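Local coordinates for protein KLLA0C04147p (Kluyveromyces lactis, PDB 5H2D) that binds ergosterol through its OSBP-related (ORD) domain, the C-terminal part of the yeast protein Osh1, and probably transfers sterols between membranes, at residues E127-S132 against D352-P357; P120-L125 against T142-H147; N67-L72 against A361-R366. All coordinates share one frame; numbering follows the deposited sequence.

In the fold
From the N terminus, the chain first lays down 67-72, a short strand and corner beside the sterol pocket. It then passes through 120-125, which pairs with it, and on through the strands holding 127-132 and 142-147. Contact 2 closes the shortest loop, bringing the later part of strand 138-146 back against the chain that precedes strand 128-133. Only after the long run of further strands do 352-357 and 361-366 return. Contact 1 ties the first of these to strand 128-133 and crosses contact 2, because their segments alternate along the chain. Contact 3 spans the widest loop, enclosing both, and joins the pocket-side corner to the end of helix 357-363.

Contact 1. Residues E127-S132 against D352-P357; sequences ETFEYS and DTRLRP
The carbonyl oxygen of E130 is gripped end-on by R354, whose NH1 and NH2 both donate to it with E130 O 2.9 Å from each nitrogen and close to the guanidinium plane. Two rings border the same cation in different ways. F129 lays CE1 over one face, 3.4 Å from R354 NH1, with ring and guanidinium 26° apart, whereas Y131 meets NH2 at its ring edge, the two planes only 10° apart.

D352 fixes the arginine from its own segment. Its OD2 accepts R354 NH1 at 2.9 Å and also the backbone N of R354, the two donors arriving from opposite faces of the carboxylate. The second of these bonds makes an Asx turn at the start of the 3-10 segment 353-355. With CG anti to the backbone N (chi1 -170°), the other oxygen is carried across to the strand, where D352 OD1 takes the amide N of E130 at 3.1 Å. A water joins OD1 to T128 OG1, which also bonds T351.

These bonds dress one edge of strand 128-133, whose other edge pairs antiparallel with strand 138-146 in the beta framework of the OSBP-related domain. T128 and D352 form a single beta bridge there, with T353 N donating to T128 O at 2.9 Å.

T353 OG1 lies 2.8 Å from E127 OE1 and also near T128 O. E127 OE2 makes a salt bridge with R356 NH1 through a weak, bent bond of 3.1 Å, and accepts L124 N as well. R356 has a second acidic partner in D358, a pairing that probably steadies its charge in this buried setting.

Contact 2. Residues P120-L125 against T142-H147; sequences PFNPLL and TEQVSH. With SO4 (sulfate ion), chain F.
Backbones of L125 and Q144 come nearest each other, with CA atoms 5.4 Å apart, as the loop after strand 119-121 runs past a classic beta bulge in which V145 and S146 both face I151. No direct hydrogen bond crosses the contact; carbon packing and two waters do the work. The segment 142-147 carries most of the EQVSHHPP signature of the OSBP family, whose paired histidines bind phosphoinositide head groups in relatives.

Q144 bends at chi2 (72°), which brings its amide against the CB-CG-CD side of the P123 ring: P123 CG lies 3.5 Å from Q144 OE1, an oxygen held by S152 OG. L125 reaches under the bulge, its CD1 3.7 Å from S146 CA. One water is shared by N122 OD1, P123 O, Q144 NE2 and H147 ND1, donating to the first two and accepting from the glutamine.

On the opposite side of the imidazole, H147 NE2 lies a doubtfully short 2.5 Å from O2 of a sulfate ion, at the ring edge; the ion is probably from the crystallisation liquor. H148 NE2 binds the same ion, consistent with an anion site. The second water accepts from N122 ND2 at 3.0 Å and donates to H147 O at 2.8 Å.

Contact 3. Residues N67-L72 against A361-R366; sequences NEPTSL and AMEEGR
The carboxamide of N67 is met by the methyl group of M362 at a slant, neither squarely over a face nor in its plane, with M362 CE 3.8 Å from N67 OD1. The same methyl comes closer to the aliphatic root of the residue, 3.6 Å from N67 CB. An extended start, with CG anti to the backbone N (chi1 -176°) and chi2 also anti, brings M362 SD to 3.9 Å from P69 N, and the turn at chi3 (-71°) swings CE onto N67 CB.

The puckered P69 ring packs on the helix backbone and the first side-chain carbons. P69 CB lies 3.6 Å from E363 N, 3.8 Å from E363 CB and 4.1 Å from M362 CG, while P69 CG faces E363 CA.

Both partners are places where the chain changes course. P69 is the centre of an inverse gamma turn, a corner just ahead of L72, which touches ergosterol. Across from it, helix 357-363 ends in a Schellman motif with G365 as its C-prime residue. F121, Y367 and A370 also pack on M362. An alanine in place of M362 would remove CG, the sulfur and the methyl and would probably open a gap between N67, P69 and F121, letting the corner shift against the helix.

The E363 carboxylate has its charged partners elsewhere, R30 and R360, which probably balance it, and a water lies 2.8 Å from E363 OE2 and 2.9 Å from P69 O. With no direct hydrogen bond between the segments, their mutual position seems to rest largely on van der Waals packing around M362 and P69.

Contact 1. Residues E127-S132 against D352-P357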
loop_
_atom_site.group_PDB
_atom_site.type_symbol
_atom_site.label_atom_id
_atom_site.label_comp_id
_atom_site.label_asym_id
_atom_site.label_seq_id
_atom_site.Cartn_x
_atom_site.Cartn_y
_atom_site.Cartn_z
ATOM N N GLU A 127 -0.068 13.836 9.575
ATOM C CA GLU A 127 -0.745 12.634 10.038
ATOM C C GLU A 127 0.182 11.435 9.875
ATOM O O GLU A 127 0.987 11.370 8.942
ATOM C CB GLU A 127 -2.038 12.422 9.249
ATOM C CG GLU A 127 -2.951 11.333 9.824
ATOM C CD GLU A 127 -4.335 11.267 9.179
ATOM O OE1 GLU A 127 -4.960 10.183 9.236
ATOM O OE2 GLU A 127 -4.815 12.283 8.644
ATOM N N THR A 128 0.101 10.495 10.812
ATOM C CA THR A 128 0.916 9.297 10.767
ATOM C C THR A 128 0.033 8.065 10.882
ATOM O O THR A 128 -1.118 8.139 11.304
ATOM C CB THR A 128 1.958 9.271 11.896
ATOM O OG1 THR A 128 1.282 9.376 13.163
ATOM C CG2 THR A 128 2.925 10.432 11.763
ATOM N N PHE A 129 0.588 6.920 10.498
ATOM C CA PHE A 129 -0.109 5.668 10.746
ATOM C C PHE A 129 0.926 4.576 10.965
ATOM O O PHE A 129 1.841 4.408 10.157
ATOM C CB PHE A 129 -1.072 5.303 9.596
ATOM C CG PHE A 129 -1.715 3.932 9.757
ATOM C CD1 PHE A 129 -2.614 3.693 10.789
ATOM C CD2 PHE A 129 -1.412 2.887 8.890
ATOM C CE1 PHE A 129 -3.181 2.442 10.958
ATOM C CE2 PHE A 129 -1.992 1.634 9.053
ATOM C CZ PHE A 129 -2.876 1.417 10.092
ATOM N N GLU A 130 0.795 3.861 12.076
ATOM C CA GLU A 130 1.655 2.725 12.368
ATOM C C GLU A 130 0.839 1.445 12.359
ATOM O O GLU A 130 -0.365 1.455 12.636
ATOM C CB GLU A 130 2.323 2.880 13.732
ATOM C CG GLU A 130 1.321 3.001 14.865
ATOM C CD GLU A 130 1.945 2.677 16.223
ATOM O OE1 GLU A 130 1.778 1.522 16.673
ATOM O OE2 GLU A 130 2.615 3.574 16.797
ATOM N N TYR A 131 1.500 0.339 12.031
ATOM C CA TYR A 131 0.840 -0.966 12.045
ATOM C C TYR A 131 1.919 -2.034 12.142
ATOM O O TYR A 131 2.733 -2.185 11.223
ATOM C CB TYR A 131 -0.016 -1.148 10.791
ATOM C CG TYR A 131 -0.810 -2.429 10.662
ATOM C CD1 TYR A 131 -2.044 -2.567 11.294
ATOM C CD2 TYR A 131 -0.365 -3.468 9.849
ATOM C CE1 TYR A 131 -2.798 -3.725 11.149
ATOM C CE2 TYR A 131 -1.117 -4.631 9.690
ATOM C CZ TYR A 131 -2.325 -4.749 10.340
ATOM O OH TYR A 131 -3.067 -5.888 10.175
ATOM N N SER A 132 1.937 -2.765 13.253
ATOM C CA SER A 132 2.878 -3.861 13.418
ATOM C C SER A 132 2.116 -5.167 13.544
ATOM O O SER A 132 0.980 -5.204 14.029
ATOM C CB SER A 132 3.765 -3.646 14.646
ATOM O OG SER A 132 4.546 -2.474 14.499
ATOM N N ASP A 352 -1.732 9.709 15.026
ATOM C CA ASP A 352 -2.074 8.447 14.376
ATOM C C ASP A 352 -3.497 8.475 13.826
ATOM O O ASP A 352 -4.426 8.963 14.478
ATOM C CB ASP A 352 -1.921 7.260 15.330
ATOM C CG ASP A 352 -2.035 5.924 14.600
ATOM O OD1 ASP A 352 -1.015 5.478 14.021
ATOM O OD2 ASP A 352 -3.142 5.338 14.581
ATOM N N THR A 353 -3.660 7.918 12.617
ATOM C CA THR A 353 -4.958 7.879 11.942
ATOM C C THR A 353 -6.070 7.277 12.798
ATOM O O THR A 353 -7.230 7.695 12.681
ATOM C CB THR A 353 -4.828 7.084 10.635
ATOM O OG1 THR A 353 -3.825 7.705 9.816
ATOM C CG2 THR A 353 -6.187 7.025 9.877
ATOM N N ARG A 354 -5.751 6.300 13.661
ATOM C CA ARG A 354 -6.798 5.721 14.507
ATOM C C ARG A 354 -7.471 6.777 15.376
ATOM O O ARG A 354 -8.628 6.604 15.776
ATOM C CB ARG A 354 -6.222 4.620 15.392
ATOM C CG ARG A 354 -5.801 3.392 14.624
ATOM C CD ARG A 354 -5.011 2.493 15.542
ATOM N NE ARG A 354 -4.426 1.349 14.856
ATOM C CZ ARG A 354 -3.230 1.368 14.291
ATOM N NH1 ARG A 354 -2.513 2.481 14.308
ATOM N NH2 ARG A 354 -2.744 0.277 13.725
ATOM N N LEU A 355 -6.777 7.870 15.667
ATOM C CA LEU A 355 -7.324 8.934 16.501
ATOM C C LEU A 355 -8.014 10.016 15.696
ATOM O O LEU A 355 -8.522 10.980 16.289
ATOM C CB LEU A 355 -6.214 9.570 17.343
ATOM C CG LEU A 355 -5.433 8.568 18.181
ATOM C CD1 LEU A 355 -4.278 9.226 18.925
ATOM C CD2 LEU A 355 -6.371 7.856 19.149
ATOM N N ARG A 356 -8.035 9.895 14.373
ATOM C CA ARG A 356 -8.621 10.939 13.540
ATOM C C ARG A 356 -10.141 10.947 13.687
ATOM O O ARG A 356 -10.788 9.941 13.379
ATOM C CB ARG A 356 -8.203 10.753 12.082
ATOM C CG ARG A 356 -8.657 11.917 11.267
ATOM C CD ARG A 356 -8.232 11.870 9.817
ATOM N NE ARG A 356 -8.949 12.940 9.142
ATOM C CZ ARG A 356 -8.601 13.487 7.984
ATOM N NH1 ARG A 356 -7.506 13.088 7.344
ATOM N NH2 ARG A 356 -9.360 14.454 7.478
ATOM N N PRO A 357 -10.748 12.046 14.156
ATOM C CA PRO A 357 -12.137 11.983 14.633
ATOM C C PRO A 357 -13.196 11.996 13.547
ATOM O O PRO A 357 -14.271 11.412 13.748
ATOM C CB PRO A 357 -12.251 13.230 15.529
ATOM C CG PRO A 357 -11.231 14.176 15.016
ATOM C CD PRO A 357 -10.075 13.289 14.567
HETATM O O HOH W 1 1.346 6.819 14.105
#

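Contact 2. Residues P120-L125 against T142-H147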
loop_
_atom_site.group_PDB
_atom_site.type_symbol
_atom_site.label_atom_id
_atom_site.label_comp_id
_atom_site.label_asym_id
_atom_site.label_seq_id
_atom_site.Cartn_x
_atom_site.Cartn_y
_atom_site.Cartn_z
ATOM N N PRO A 120 -10.818 7.474 -0.267
ATOM C CA PRO A 120 -10.296 7.414 1.106
ATOM C C PRO A 120 -10.023 8.815 1.626
ATOM O O PRO A 120 -9.947 9.784 0.866
ATOM C CB PRO A 120 -8.985 6.635 0.976
ATOM C CG PRO A 120 -9.029 5.985 -0.406
ATOM C CD PRO A 120 -9.840 6.973 -1.245
ATOM N N PHE A 121 -9.820 8.913 2.940
ATOM C CA PHE A 121 -9.521 10.218 3.518
ATOM C C PHE A 121 -8.187 10.749 3.007
ATOM O O PHE A 121 -7.196 10.015 2.882
ATOM C CB PHE A 121 -9.504 10.150 5.048
ATOM C CG PHE A 121 -10.853 10.343 5.669
ATOM C CD1 PHE A 121 -11.793 9.320 5.636
ATOM C CD2 PHE A 121 -11.182 11.541 6.285
ATOM C CE1 PHE A 121 -13.058 9.497 6.209
ATOM C CE2 PHE A 121 -12.443 11.722 6.854
ATOM C CZ PHE A 121 -13.378 10.711 6.813
ATOM N N ASN A 122 -8.163 12.040 2.718
ATOM C CA ASN A 122 -6.941 12.741 2.391
ATOM C C ASN A 122 -6.225 13.028 3.710
ATOM O O ASN A 122 -6.748 13.789 4.535
ATOM C CB ASN A 122 -7.302 14.020 1.624
ATOM C CG ASN A 122 -6.096 14.727 1.043
ATOM O OD1 ASN A 122 -5.019 14.157 0.936
ATOM N ND2 ASN A 122 -6.282 15.985 0.654
ATOM N N PRO A 123 -5.063 12.423 3.974
ATOM C CA PRO A 123 -4.452 12.564 5.301
ATOM C C PRO A 123 -4.061 14.007 5.574
ATOM O O PRO A 123 -3.662 14.744 4.667
ATOM C CB PRO A 123 -3.224 11.651 5.233
ATOM C CG PRO A 123 -3.503 10.705 4.087
ATOM C CD PRO A 123 -4.252 11.566 3.089
ATOM N N LEU A 124 -4.200 14.411 6.835
ATOM C CA LEU A 124 -3.736 15.741 7.214
ATOM C C LEU A 124 -2.217 15.801 7.125
ATOM O O LEU A 124 -1.520 14.791 7.262
ATOM C CB LEU A 124 -4.192 16.090 8.631
ATOM C CG LEU A 124 -5.701 16.034 8.868
ATOM C CD1 LEU A 124 -6.005 16.402 10.309
ATOM C CD2 LEU A 124 -6.460 16.961 7.929
ATOM N N LEU A 125 -1.697 17.003 6.878
ATOM C CA LEU A 125 -0.251 17.182 6.902
ATOM C C LEU A 125 0.289 16.813 8.282
ATOM O O LEU A 125 -0.163 17.353 9.297
ATOM C CB LEU A 125 0.101 18.627 6.545
ATOM C CG LEU A 125 1.601 18.934 6.456
ATOM C CD1 LEU A 125 2.316 18.114 5.368
ATOM C CD2 LEU A 125 1.778 20.435 6.220
ATOM N N THR A 142 4.087 5.176 8.389
ATOM C CA THR A 142 3.951 6.143 7.307
ATOM C C THR A 142 3.603 7.508 7.890
ATOM O O THR A 142 2.929 7.608 8.924
ATOM C CB THR A 142 2.890 5.684 6.277
ATOM O OG1 THR A 142 2.807 6.627 5.207
ATOM C CG2 THR A 142 1.512 5.567 6.925
ATOM N N GLU A 143 4.094 8.559 7.224
ATOM C CA GLU A 143 3.798 9.944 7.575
ATOM C C GLU A 143 3.322 10.673 6.328
ATOM O O GLU A 143 3.880 10.486 5.242
ATOM C CB GLU A 143 5.028 10.671 8.144
ATOM C CG GLU A 143 4.791 12.149 8.458
ATOM C CD GLU A 143 6.017 12.843 9.066
ATOM O OE1 GLU A 143 5.889 14.008 9.483
ATOM O OE2 GLU A 143 7.093 12.223 9.133
ATOM N N GLN A 144 2.302 11.519 6.485
ATOM C CA GLN A 144 1.890 12.405 5.394
ATOM C C GLN A 144 2.895 13.554 5.358
ATOM O O GLN A 144 2.874 14.441 6.216
ATOM C CB GLN A 144 0.457 12.884 5.603
ATOM C CG GLN A 144 -0.133 13.580 4.368
ATOM C CD GLN A 144 -0.438 12.620 3.231
ATOM O OE1 GLN A 144 -0.165 11.418 3.306
ATOM N NE2 GLN A 144 -1.014 13.166 2.145
ATOM N N VAL A 145 3.804 13.520 4.368
ATOM C CA VAL A 145 4.905 14.487 4.286
ATOM C C VAL A 145 4.564 15.728 3.471
ATOM O O VAL A 145 5.292 16.735 3.558
ATOM C CB VAL A 145 6.168 13.796 3.728
ATOM C CG1 VAL A 145 6.661 12.748 4.711
ATOM C CG2 VAL A 145 5.889 13.154 2.377
ATOM N N SER A 146 3.469 15.708 2.697
ATOM C CA SER A 146 3.023 16.858 1.925
ATOM C C SER A 146 1.504 16.815 1.805
ATOM O O SER A 146 0.898 15.733 1.775
ATOM C CB SER A 146 3.662 16.881 0.522
ATOM O OG SER A 146 3.282 18.043 -0.219
ATOM N N HIS A 147 0.894 17.998 1.768
ATOM C CA HIS A 147 -0.538 18.151 1.535
ATOM C C HIS A 147 -0.842 18.765 0.178
ATOM O O HIS A 147 -1.797 18.348 -0.483
ATOM C CB HIS A 147 -1.156 19.002 2.657
ATOM C CG HIS A 147 -2.611 19.323 2.466
ATOM N ND1 HIS A 147 -3.591 18.354 2.368
ATOM C CD2 HIS A 147 -3.254 20.511 2.376
ATOM C CE1 HIS A 147 -4.769 18.934 2.213
ATOM N NE2 HIS A 147 -4.592 20.244 2.218
HETATM S S SO4 F . -6.377 23.560 1.675
HETATM O O1 SO4 F . -7.518 24.109 2.405
HETATM O O2 SO4 F . -5.917 22.335 2.314
HETATM O O3 SO4 F . -6.803 23.215 0.319
HETATM O O4 SO4 F . -5.302 24.552 1.627
HETATM O O HOH W 2 -3.012 15.618 2.224
HETATM O O HOH W 3 -4.476 17.787 -0.917
#

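Contact 3. Residues N67-L72 against A361-R366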
loop_
_atom_site.group_PDB
_atom_site.type_symbol
_atom_site.label_atom_id
_atom_site.label_comp_id
_atom_site.label_asym_id
_atom_site.label_seq_id
_atom_site.Cartn_x
_atom_site.Cartn_y
_atom_site.Cartn_z
ATOM N N ASN A 67 -17.345 8.125 -0.220
ATOM C CA ASN A 67 -16.233 8.198 0.721
ATOM C C ASN A 67 -16.053 6.842 1.390
ATOM O O ASN A 67 -16.997 6.059 1.523
ATOM C CB ASN A 67 -16.478 9.249 1.807
ATOM C CG ASN A 67 -16.449 10.675 1.292
ATOM O OD1 ASN A 67 -17.077 11.552 1.878
ATOM N ND2 ASN A 67 -15.708 10.920 0.230
ATOM N N GLU A 68 -14.825 6.575 1.849
ATOM C CA GLU A 68 -14.528 5.367 2.600
ATOM C C GLU A 68 -13.816 5.747 3.894
ATOM O O GLU A 68 -12.926 6.592 3.864
ATOM C CB GLU A 68 -13.626 4.439 1.761
ATOM C CG GLU A 68 -13.316 3.114 2.404
ATOM C CD GLU A 68 -12.404 2.277 1.525
ATOM O OE1 GLU A 68 -11.176 2.262 1.755
ATOM O OE2 GLU A 68 -12.919 1.632 0.599
ATOM N N PRO A 69 -14.152 5.116 5.036
ATOM C CA PRO A 69 -13.519 5.495 6.311
ATOM C C PRO A 69 -12.156 4.865 6.512
ATOM O O PRO A 69 -11.835 4.363 7.590
ATOM C CB PRO A 69 -14.514 4.981 7.356
ATOM C CG PRO A 69 -15.067 3.751 6.701
ATOM C CD PRO A 69 -15.225 4.126 5.240
ATOM N N THR A 70 -11.332 4.889 5.479
ATOM C CA THR A 70 -9.930 4.550 5.605
ATOM C C THR A 70 -9.141 5.758 5.143
ATOM O O THR A 70 -9.657 6.594 4.411
ATOM C CB THR A 70 -9.539 3.352 4.740
ATOM O OG1 THR A 70 -9.724 3.700 3.359
ATOM C CG2 THR A 70 -10.403 2.128 5.084
ATOM N N SER A 71 -7.889 5.840 5.562
ATOM C CA SER A 71 -6.995 6.895 5.105
ATOM C C SER A 71 -6.190 6.422 3.898
ATOM O O SER A 71 -5.949 5.228 3.725
ATOM C CB SER A 71 -6.039 7.296 6.236
ATOM O OG SER A 71 -5.147 8.335 5.849
ATOM N N LEU A 72 -5.768 7.371 3.052
ATOM C CA LEU A 72 -4.751 7.013 2.065
ATOM C C LEU A 72 -3.563 6.312 2.735
ATOM O O LEU A 72 -2.978 5.377 2.168
ATOM C CB LEU A 72 -4.294 8.257 1.292
ATOM C CG LEU A 72 -4.343 8.188 -0.241
ATOM C CD1 LEU A 72 -3.395 7.138 -0.769
ATOM C CD2 LEU A 72 -5.766 7.927 -0.716
ATOM N N ALA A 361 -15.785 8.878 13.140
ATOM C CA ALA A 361 -17.232 9.049 13.051
ATOM C C ALA A 361 -17.784 8.360 11.815
ATOM O O ALA A 361 -18.809 7.668 11.883
ATOM C CB ALA A 361 -17.593 10.532 13.038
ATOM N N MET A 362 -17.115 8.526 10.672
ATOM C CA MET A 362 -17.631 7.923 9.450
ATOM C C MET A 362 -17.632 6.407 9.563
ATOM O O MET A 362 -18.593 5.746 9.148
ATOM C CB MET A 362 -16.817 8.358 8.237
ATOM C CG MET A 362 -17.417 7.813 6.955
ATOM S SD MET A 362 -16.420 8.192 5.503
ATOM C CE MET A 362 -16.707 9.952 5.350
ATOM N N GLU A 363 -16.574 5.839 10.144
ATOM C CA GLU A 363 -16.513 4.389 10.280
ATOM C C GLU A 363 -17.670 3.865 11.110
ATOM O O GLU A 363 -18.141 2.741 10.887
ATOM C CB GLU A 363 -15.186 3.976 10.911
ATOM C CG GLU A 363 -14.921 2.486 10.825
ATOM C CD GLU A 363 -13.771 2.051 11.707
ATOM O OE1 GLU A 363 -14.028 1.639 12.860
ATOM O OE2 GLU A 363 -12.605 2.120 11.253
ATOM N N GLU A 364 -18.136 4.659 12.067
ATOM C CA GLU A 364 -19.230 4.274 12.946
ATOM C C GLU A 364 -20.582 4.697 12.400
ATOM O O GLU A 364 -21.595 4.561 13.101
ATOM C CB GLU A 364 -18.991 4.859 14.339
ATOM C CG GLU A 364 -17.722 4.266 14.973
ATOM C CD GLU A 364 -17.463 4.717 16.398
ATOM O OE1 GLU A 364 -18.142 5.642 16.879
ATOM O OE2 GLU A 364 -16.555 4.150 17.035
ATOM N N GLY A 365 -20.623 5.200 11.169
ATOM C CA GLY A 365 -21.880 5.557 10.542
ATOM C C GLY A 365 -22.473 6.877 10.977
ATOM O O GLY A 365 -23.653 7.132 10.711
ATOM N N ARG A 366 -21.688 7.734 11.625
ATOM C CA ARG A 366 -22.167 9.029 12.104
ATOM C C ARG A 366 -21.696 10.088 11.117
ATOM O O ARG A 366 -20.698 10.776 11.321
ATOM C CB ARG A 366 -21.677 9.287 13.521
ATOM C CG ARG A 366 -22.288 8.315 14.506
ATOM C CD ARG A 366 -22.194 8.834 15.916
ATOM N NE ARG A 366 -20.812 9.100 16.270
ATOM C CZ ARG A 366 -19.960 8.168 16.670
ATOM N NH1 ARG A 366 -20.356 6.903 16.775
ATOM N NH2 ARG A 366 -18.712 8.501 16.970
HETATM O O HOH W 4 -11.891 1.640 8.623
#